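Local coordinates for protein class I phosphodiesterase PDEB1 (Leishmania major, PDB 2R8Q) that is a class I phosphodiesterase whose all-helical catalytic domain holds a zinc ion, a magnesium ion and the bound ligand 3-isobutyl-1-methylxanthine, at residues M145-S150 with Y277-M282; L207-L212 with V245-I250. One frame throughout, in Å; residues are numbered along the deposited sequence.

Contact 1: M145-S150 with Y277-M282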
ATOM      1  N   MET A 145       5.744  12.676  -3.355  1.00 19.05           N
ATOM      2  CA  MET A 145       5.628  13.862  -2.517  1.00 21.73           C
ATOM      3  C   MET A 145       6.812  14.821  -2.605  1.00 20.37           C
ATOM      4  O   MET A 145       6.874  15.801  -1.866  1.00 21.78           O
ATOM      5  CB  MET A 145       5.408  13.420  -1.065  1.00 25.26           C
ATOM      6  CG  MET A 145       4.170  12.544  -0.889  1.00 33.34           C
ATOM      7  SD  MET A 145       4.126  11.556   0.631  1.00 40.65           S
ATOM      8  CE  MET A 145       4.059   9.892  -0.045  1.00 39.26           C
ATOM      9  N   GLY A 146       7.750  14.548  -3.506  1.00 17.70           N
ATOM     10  CA  GLY A 146       8.894  15.431  -3.640  1.00 18.81           C
ATOM     11  C   GLY A 146      10.076  15.102  -2.744  1.00 18.50           C
ATOM     12  O   GLY A 146      11.026  15.886  -2.660  1.00 18.67           O
ATOM     13  N   VAL A 147      10.020  13.966  -2.056  1.00 18.60           N
ATOM     14  CA  VAL A 147      11.126  13.545  -1.197  1.00 17.64           C
ATOM     15  C   VAL A 147      11.469  12.101  -1.546  1.00 17.43           C
ATOM     16  O   VAL A 147      10.588  11.341  -1.956  1.00 18.23           O
ATOM     17  CB  VAL A 147      10.772  13.645   0.312  1.00 17.72           C
ATOM     18  CG1 VAL A 147      10.544  15.100   0.692  1.00 18.95           C
ATOM     19  CG2 VAL A 147       9.540  12.817   0.625  1.00 20.34           C
ATOM     20  N   ASN A 148      12.740  11.725  -1.407  1.00 17.28           N
ATOM     21  CA  ASN A 148      13.155  10.363  -1.737  1.00 17.56           C
ATOM     22  C   ASN A 148      12.907   9.351  -0.617  1.00 16.79           C
ATOM     23  O   ASN A 148      12.460   9.709   0.468  1.00 16.94           O
ATOM     24  CB  ASN A 148      14.632  10.327  -2.166  1.00 21.08           C
ATOM     25  CG  ASN A 148      15.568  10.900  -1.120  1.00 22.62           C
ATOM     26  OD1 ASN A 148      15.291  10.853   0.078  1.00 20.27           O
ATOM     27  ND2 ASN A 148      16.702  11.432  -1.573  1.00 25.06           N
ATOM     28  N   ASN A 149      13.178   8.078  -0.890  1.00 16.56           N
ATOM     29  CA  ASN A 149      12.947   7.042   0.110  1.00 16.46           C
ATOM     30  C   ASN A 149      13.720   7.285   1.400  1.00 18.51           C
ATOM     31  O   ASN A 149      13.214   7.006   2.487  1.00 19.23           O
ATOM     32  CB  ASN A 149      13.297   5.654  -0.442  1.00 16.28           C
ATOM     33  CG  ASN A 149      12.304   5.168  -1.478  1.00 17.90           C
ATOM     34  OD1 ASN A 149      11.129   5.531  -1.447  1.00 20.57           O
ATOM     35  ND2 ASN A 149      12.766   4.321  -2.390  1.00 18.28           N
ATOM     36  N   SER A 150      14.937   7.807   1.280  1.00 19.16           N
ATOM     37  CA  SER A 150      15.766   8.071   2.452  1.00 20.65           C
ATOM     38  C   SER A 150      15.081   9.009   3.440  1.00 19.81           C
ATOM     39  O   SER A 150      15.183   8.828   4.657  1.00 20.25           O
ATOM     40  CB  SER A 150      17.106   8.671   2.023  1.00 21.76           C
ATOM     41  OG  SER A 150      17.917   8.944   3.154  1.00 28.13           O
ATOM     42  N   TYR A 277      16.297  20.732  -3.264  1.00 17.36           N
ATOM     43  CA  TYR A 277      16.452  21.811  -2.291  1.00 17.67           C
ATOM     44  C   TYR A 277      15.259  21.877  -1.344  1.00 18.44           C
ATOM     45  O   TYR A 277      15.411  22.171  -0.160  1.00 18.14           O
ATOM     46  CB  TYR A 277      16.617  23.160  -2.997  1.00 19.02           C
ATOM     47  CG  TYR A 277      17.977  23.393  -3.619  1.00 20.33           C
ATOM     48  CD1 TYR A 277      18.209  24.513  -4.414  1.00 23.55           C
ATOM     49  CD2 TYR A 277      19.031  22.507  -3.406  1.00 21.14           C
ATOM     50  CE1 TYR A 277      19.457  24.747  -4.982  1.00 24.19           C
ATOM     51  CE2 TYR A 277      20.286  22.732  -3.970  1.00 25.00           C
ATOM     52  CZ  TYR A 277      20.489  23.854  -4.756  1.00 25.25           C
ATOM     53  OH  TYR A 277      21.726  24.081  -5.316  1.00 29.57           O
ATOM     54  N   ARG A 278      14.065  21.603  -1.858  1.00 18.56           N
ATOM     55  CA  ARG A 278      12.892  21.646  -0.998  1.00 17.71           C
ATOM     56  C   ARG A 278      12.919  20.486  -0.011  1.00 18.46           C
ATOM     57  O   ARG A 278      12.432  20.619   1.112  1.00 19.80           O
ATOM     58  CB  ARG A 278      11.607  21.644  -1.831  1.00 18.55           C
ATOM     59  CG  ARG A 278      11.445  22.920  -2.641  1.00 19.62           C
ATOM     60  CD  ARG A 278      10.094  23.023  -3.323  1.00 21.65           C
ATOM     61  NE  ARG A 278      10.054  24.181  -4.208  1.00 22.61           N
ATOM     62  CZ  ARG A 278       8.987  24.565  -4.900  1.00 23.01           C
ATOM     63  NH1 ARG A 278       7.855  23.881  -4.814  1.00 23.77           N
ATOM     64  NH2 ARG A 278       9.058  25.633  -5.683  1.00 25.61           N
ATOM     65  N   GLN A 279      13.478  19.347  -0.417  1.00 18.21           N
ATOM     66  CA  GLN A 279      13.572  18.225   0.513  1.00 17.92           C
ATOM     67  C   GLN A 279      14.556  18.638   1.598  1.00 18.34           C
ATOM     68  O   GLN A 279      14.349  18.361   2.777  1.00 17.05           O
ATOM     69  CB  GLN A 279      14.089  16.952  -0.165  1.00 18.70           C
ATOM     70  CG  GLN A 279      14.316  15.825   0.847  1.00 17.56           C
ATOM     71  CD  GLN A 279      14.739  14.511   0.221  1.00 17.42           C
ATOM     72  OE1 GLN A 279      14.304  14.163  -0.875  1.00 18.36           O
ATOM     73  NE2 GLN A 279      15.576  13.761   0.932  1.00 16.46           N
ATOM     74  N   GLY A 280      15.634  19.294   1.182  1.00 18.40           N
ATOM     75  CA  GLY A 280      16.636  19.747   2.128  1.00 18.52           C
ATOM     76  C   GLY A 280      16.047  20.715   3.136  1.00 19.73           C
ATOM     77  O   GLY A 280      16.346  20.632   4.329  1.00 18.61           O
ATOM     78  N   ASP A 281      15.211  21.637   2.662  1.00 19.95           N
ATOM     79  CA  ASP A 281      14.581  22.607   3.550  1.00 21.78           C
ATOM     80  C   ASP A 281      13.721  21.880   4.578  1.00 22.31           C
ATOM     81  O   ASP A 281      13.703  22.246   5.753  1.00 22.31           O
ATOM     82  CB  ASP A 281      13.712  23.595   2.765  1.00 22.90           C
ATOM     83  CG  ASP A 281      14.522  24.503   1.859  1.00 24.94           C
ATOM     84  OD1 ASP A 281      15.728  24.698   2.126  1.00 26.06           O
ATOM     85  OD2 ASP A 281      13.948  25.037   0.886  1.00 27.14           O
ATOM     86  N   MET A 282      13.009  20.849   4.135  1.00 22.83           N
ATOM     87  CA  MET A 282      12.161  20.081   5.042  1.00 22.69           C
ATOM     88  C   MET A 282      12.995  19.299   6.046  1.00 22.18           C
ATOM     89  O   MET A 282      12.593  19.136   7.200  1.00 22.39           O
ATOM     90  CB  MET A 282      11.262  19.120   4.261  1.00 24.78           C
ATOM     91  CG  MET A 282      10.138  19.808   3.510  1.00 27.61           C
ATOM     92  SD  MET A 282       9.044  18.640   2.685  1.00 31.97           S
ATOM     93  CE  MET A 282       9.837  18.514   1.103  1.00 29.78           C
TER
HETATM   94  O   HOH W   1      13.793  15.421  -3.257  1.00 18.21           O
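Gln279 reaches from helix 262-285 to the loop at Val147 and Asn148 and makes both direct hydrogen bonds of this contact. With CG anti to its own backbone N (chi1 174°) and an extended chain beyond, its amide is carried out to the loop. OE1 accepts the backbone N-H of Asn148 at 2.9 Å, the donor standing above the carbonyl plane. NE2 donates to Asn148 OD1 at 3.0 Å, again from above the carbonyl plane, and the two amide planes stand 85° apart, nearly perpendicular. A water adds a third link, giving one hydrogen to Gln279 OE1 (2.7 Å) and the other to Gly146 O (2.9 Å).

Asn148 is the N-cap of helix 149-154: its OD1 also accepts the N-H of Phe151. The short asparagine side chain can thus turn back to its own helix while still meeting Gln279, whose NE2 in turn has a second acceptor in Glu283.

Apolar contacts lie beside the amides. Val147 CG1 meets Met282 CE at 3.5 Å, the side chains crossing at about a right angle, and lies against the methylene CG of Gln279 at 3.8 Å. Gly146, with a positive phi of 89°, takes a turn where a CB would press on the preceding carbonyl oxygen.

A glutamine suits this place because one amide both accepts and donates: OE1 takes two hydrogens, from backbone and water, while NE2 ties the capping asparagine to helix 262-285. The side chain of Asn148 lies about 7 Å from the bound 3-isobutyl-1-methylxanthine.

Contact 2: L207-L212 with V245-I250; sequences LIDCVL and VMETLI
Cys210 and Glu247 mark the closest backbone approach, CA to CA 4.8 Å, where helices 197-212 and 239-254 run in broadly the same direction, their local axes 8.6 Å apart and crossing at -43°.

Cys210 lies where the backbones come closest. Its SG, anti to the carbonyl carbon (chi1 -76°), comes up to Met246 CB at 3.7 Å and also lies near the carbonyl carbon of Met246. A small, polarisable sulfur suits helices this close. One turn after Met246, Ile250 brings its CG2 branch to Cys210 O at 3.5 Å and, less closely, to Cys210 CB. The branch at CB sets this methyl close to the main chain, where it packs against the neighbouring backbone.

Asp209 and Glu247 form the polar border. The chain of Glu247, extended beyond CG, brings OE2 to Asp209 CB at 3.3 Å, and the two carboxylate planes are turned 86° against each other. Their nearest oxygens, Asp209 OD2 and Glu247 OE2, are 4.3 Å apart, a pair of like charges. Asp209 is balanced by salt bridges from OD1 to Arg205 and from OD2 to Arg243, and the side chain of Glu247 touches Arg225. A water bridges the helices here, donating to the backbone O of Asp209 (2.8 Å) and, at longer range, to Glu247 OE2 (3.2 Å).

Ala165 of the second subunit packs on Asp209, so this polar border lies beside the dimer interface. The chemistry is thus divided: sulfur and methyl groups hold the helices by van der Waals contact, whereas at the border Glu247 is linked to the other helix by water, and the two arginine partners of Asp209 probably ease the repulsion between the acids.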
ATOM      1  N   LEU A 207       4.157  -4.658 -15.177  1.00 13.87           N
ATOM      2  CA  LEU A 207       4.035  -3.277 -14.730  1.00 13.48           C
ATOM      3  C   LEU A 207       4.682  -3.118 -13.353  1.00 13.71           C
ATOM      4  O   LEU A 207       5.479  -2.204 -13.136  1.00 14.09           O
ATOM      5  CB  LEU A 207       2.555  -2.874 -14.687  1.00 14.82           C
ATOM      6  CG  LEU A 207       2.186  -1.471 -14.188  1.00 14.81           C
ATOM      7  CD1 LEU A 207       0.847  -1.054 -14.782  1.00 16.97           C
ATOM      8  CD2 LEU A 207       2.127  -1.466 -12.662  1.00 16.51           C
ATOM      9  N   ILE A 208       4.353  -4.023 -12.436  1.00 14.18           N
ATOM     10  CA  ILE A 208       4.897  -3.979 -11.082  1.00 14.19           C
ATOM     11  C   ILE A 208       6.420  -4.152 -11.078  1.00 15.97           C
ATOM     12  O   ILE A 208       7.129  -3.414 -10.387  1.00 15.12           O
ATOM     13  CB  ILE A 208       4.212  -5.054 -10.202  1.00 14.66           C
ATOM     14  CG1 ILE A 208       2.757  -4.638  -9.966  1.00 15.80           C
ATOM     15  CG2 ILE A 208       4.972  -5.238  -8.887  1.00 15.58           C
ATOM     16  CD1 ILE A 208       1.845  -5.739  -9.447  1.00 15.97           C
ATOM     17  N   ASP A 209       6.925  -5.113 -11.850  1.00 15.10           N
ATOM     18  CA  ASP A 209       8.368  -5.333 -11.921  1.00 15.79           C
ATOM     19  C   ASP A 209       9.071  -4.069 -12.393  1.00 15.67           C
ATOM     20  O   ASP A 209      10.113  -3.681 -11.859  1.00 15.67           O
ATOM     21  CB  ASP A 209       8.718  -6.465 -12.894  1.00 17.84           C
ATOM     22  CG  ASP A 209       8.370  -7.839 -12.355  1.00 20.76           C
ATOM     23  OD1 ASP A 209       8.295  -8.000 -11.115  1.00 23.31           O
ATOM     24  OD2 ASP A 209       8.198  -8.764 -13.178  1.00 23.31           O
ATOM     25  N   CYS A 210       8.496  -3.432 -13.407  1.00 15.59           N
ATOM     26  CA  CYS A 210       9.079  -2.219 -13.959  1.00 13.11           C
ATOM     27  C   CYS A 210       9.088  -1.057 -12.976  1.00 14.64           C
ATOM     28  O   CYS A 210      10.087  -0.352 -12.858  1.00 15.23           O
ATOM     29  CB  CYS A 210       8.350  -1.828 -15.245  1.00 14.55           C
ATOM     30  SG  CYS A 210       8.830  -2.862 -16.647  1.00 17.14           S
ATOM     31  N   VAL A 211       7.983  -0.854 -12.267  1.00 14.21           N
ATOM     32  CA  VAL A 211       7.929   0.234 -11.299  1.00 13.87           C
ATOM     33  C   VAL A 211       8.924  -0.022 -10.165  1.00 13.22           C
ATOM     34  O   VAL A 211       9.653   0.879  -9.751  1.00 14.32           O
ATOM     35  CB  VAL A 211       6.515   0.393 -10.688  1.00 12.42           C
ATOM     36  CG1 VAL A 211       6.524   1.497  -9.638  1.00 15.00           C
ATOM     37  CG2 VAL A 211       5.511   0.727 -11.774  1.00 14.54           C
ATOM     38  N   LEU A 212       8.958  -1.250  -9.662  1.00 14.64           N
ATOM     39  CA  LEU A 212       9.875  -1.554  -8.571  1.00 14.86           C
ATOM     40  C   LEU A 212      11.328  -1.396  -9.003  1.00 16.41           C
ATOM     41  O   LEU A 212      12.196  -1.069  -8.187  1.00 17.88           O
ATOM     42  CB  LEU A 212       9.629  -2.972  -8.046  1.00 15.00           C
ATOM     43  CG  LEU A 212       8.252  -3.213  -7.413  1.00 16.17           C
ATOM     44  CD1 LEU A 212       8.152  -4.669  -6.962  1.00 16.98           C
ATOM     45  CD2 LEU A 212       8.042  -2.271  -6.233  1.00 18.40           C
ATOM     46  N   VAL A 245      14.775  -6.562 -19.947  1.00 14.83           N
ATOM     47  CA  VAL A 245      14.909  -5.508 -20.945  1.00 14.63           C
ATOM     48  C   VAL A 245      13.904  -4.398 -20.637  1.00 14.34           C
ATOM     49  O   VAL A 245      14.234  -3.215 -20.725  1.00 14.43           O
ATOM     50  CB  VAL A 245      14.665  -6.045 -22.379  1.00 15.36           C
ATOM     51  CG1 VAL A 245      14.419  -4.879 -23.342  1.00 15.36           C
ATOM     52  CG2 VAL A 245      15.876  -6.851 -22.840  1.00 17.57           C
ATOM     53  N   MET A 246      12.683  -4.779 -20.266  1.00 13.71           N
ATOM     54  CA  MET A 246      11.652  -3.798 -19.929  1.00 13.89           C
ATOM     55  C   MET A 246      12.084  -2.963 -18.730  1.00 12.81           C
ATOM     56  O   MET A 246      11.950  -1.735 -18.728  1.00 13.41           O
ATOM     57  CB  MET A 246      10.331  -4.495 -19.591  1.00 14.97           C
ATOM     58  CG  MET A 246       9.641  -5.177 -20.759  1.00 16.01           C
ATOM     59  SD  MET A 246       8.149  -6.066 -20.220  1.00 16.62           S
ATOM     60  CE  MET A 246       7.028  -4.700 -19.966  1.00 17.46           C
ATOM     61  N   GLU A 247      12.602  -3.633 -17.703  1.00 14.15           N
ATOM     62  CA  GLU A 247      13.033  -2.940 -16.496  1.00 15.06           C
ATOM     63  C   GLU A 247      14.189  -1.996 -16.782  1.00 14.47           C
ATOM     64  O   GLU A 247      14.250  -0.896 -16.240  1.00 14.80           O
ATOM     65  CB  GLU A 247      13.447  -3.950 -15.421  1.00 15.48           C
ATOM     66  CG  GLU A 247      12.320  -4.880 -14.995  1.00 16.43           C
ATOM     67  CD  GLU A 247      12.805  -6.034 -14.136  1.00 20.08           C
ATOM     68  OE1 GLU A 247      14.014  -6.341 -14.183  1.00 25.32           O
ATOM     69  OE2 GLU A 247      11.977  -6.642 -13.426  1.00 22.30           O
ATOM     70  N   THR A 248      15.106  -2.432 -17.638  1.00 15.18           N
ATOM     71  CA  THR A 248      16.255  -1.610 -17.977  1.00 13.72           C
ATOM     72  C   THR A 248      15.827  -0.393 -18.794  1.00 14.15           C
ATOM     73  O   THR A 248      16.377   0.698 -18.620  1.00 15.26           O
ATOM     74  CB  THR A 248      17.299  -2.430 -18.748  1.00 15.83           C
ATOM     75  OG1 THR A 248      17.651  -3.579 -17.971  1.00 16.45           O
ATOM     76  CG2 THR A 248      18.552  -1.605 -18.996  1.00 15.98           C
ATOM     77  N   LEU A 249      14.851  -0.578 -19.680  1.00 13.52           N
ATOM     78  CA  LEU A 249      14.355   0.532 -20.486  1.00 13.46           C
ATOM     79  C   LEU A 249      13.662   1.579 -19.624  1.00 13.01           C
ATOM     80  O   LEU A 249      13.904   2.773 -19.801  1.00 14.04           O
ATOM     81  CB  LEU A 249      13.386   0.046 -21.568  1.00 14.83           C
ATOM     82  CG  LEU A 249      14.013  -0.628 -22.791  1.00 14.02           C
ATOM     83  CD1 LEU A 249      12.919  -1.232 -23.651  1.00 16.59           C
ATOM     84  CD2 LEU A 249      14.829   0.391 -23.586  1.00 16.30           C
ATOM     85  N   ILE A 250      12.802   1.162 -18.695  1.00 13.31           N
ATOM     86  CA  ILE A 250      12.139   2.168 -17.873  1.00 14.55           C
ATOM     87  C   ILE A 250      13.159   2.882 -16.995  1.00 15.15           C
ATOM     88  O   ILE A 250      13.018   4.073 -16.720  1.00 15.62           O
ATOM     89  CB  ILE A 250      10.975   1.581 -17.014  1.00 14.28           C
ATOM     90  CG1 ILE A 250      10.173   2.741 -16.409  1.00 14.98           C
ATOM     91  CG2 ILE A 250      11.513   0.658 -15.921  1.00 16.30           C
ATOM     92  CD1 ILE A 250       8.810   2.352 -15.849  1.00 15.64           C
TER
HETATM   93  O   HOH W   2      11.773  -5.459 -10.510  1.00 24.63           O

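Overall arrangement
Both contacts belong to the helical catalytic domain of the phosphodiesterase family. Along the chain, segment 145-150 comes first, then both halves of contact 2, and finally 277-282, so that contact 1 brackets contact 2. Their centres are about 24 Å apart and their nearest atoms about 8 Å, without touching. Helix 239-254, used by contact 2, is followed by helix 262-285, used by contact 1. Contact 2 lies deeper, its centre about 10 Å from that of the chain against about 18 Å, with the side chain of Ile250 about 7 Å from the zinc ion, and helix 239-254 ends at the zinc ligand Asp254. The two contacts thus approach the metal-and-ligand region from different parts of the fold.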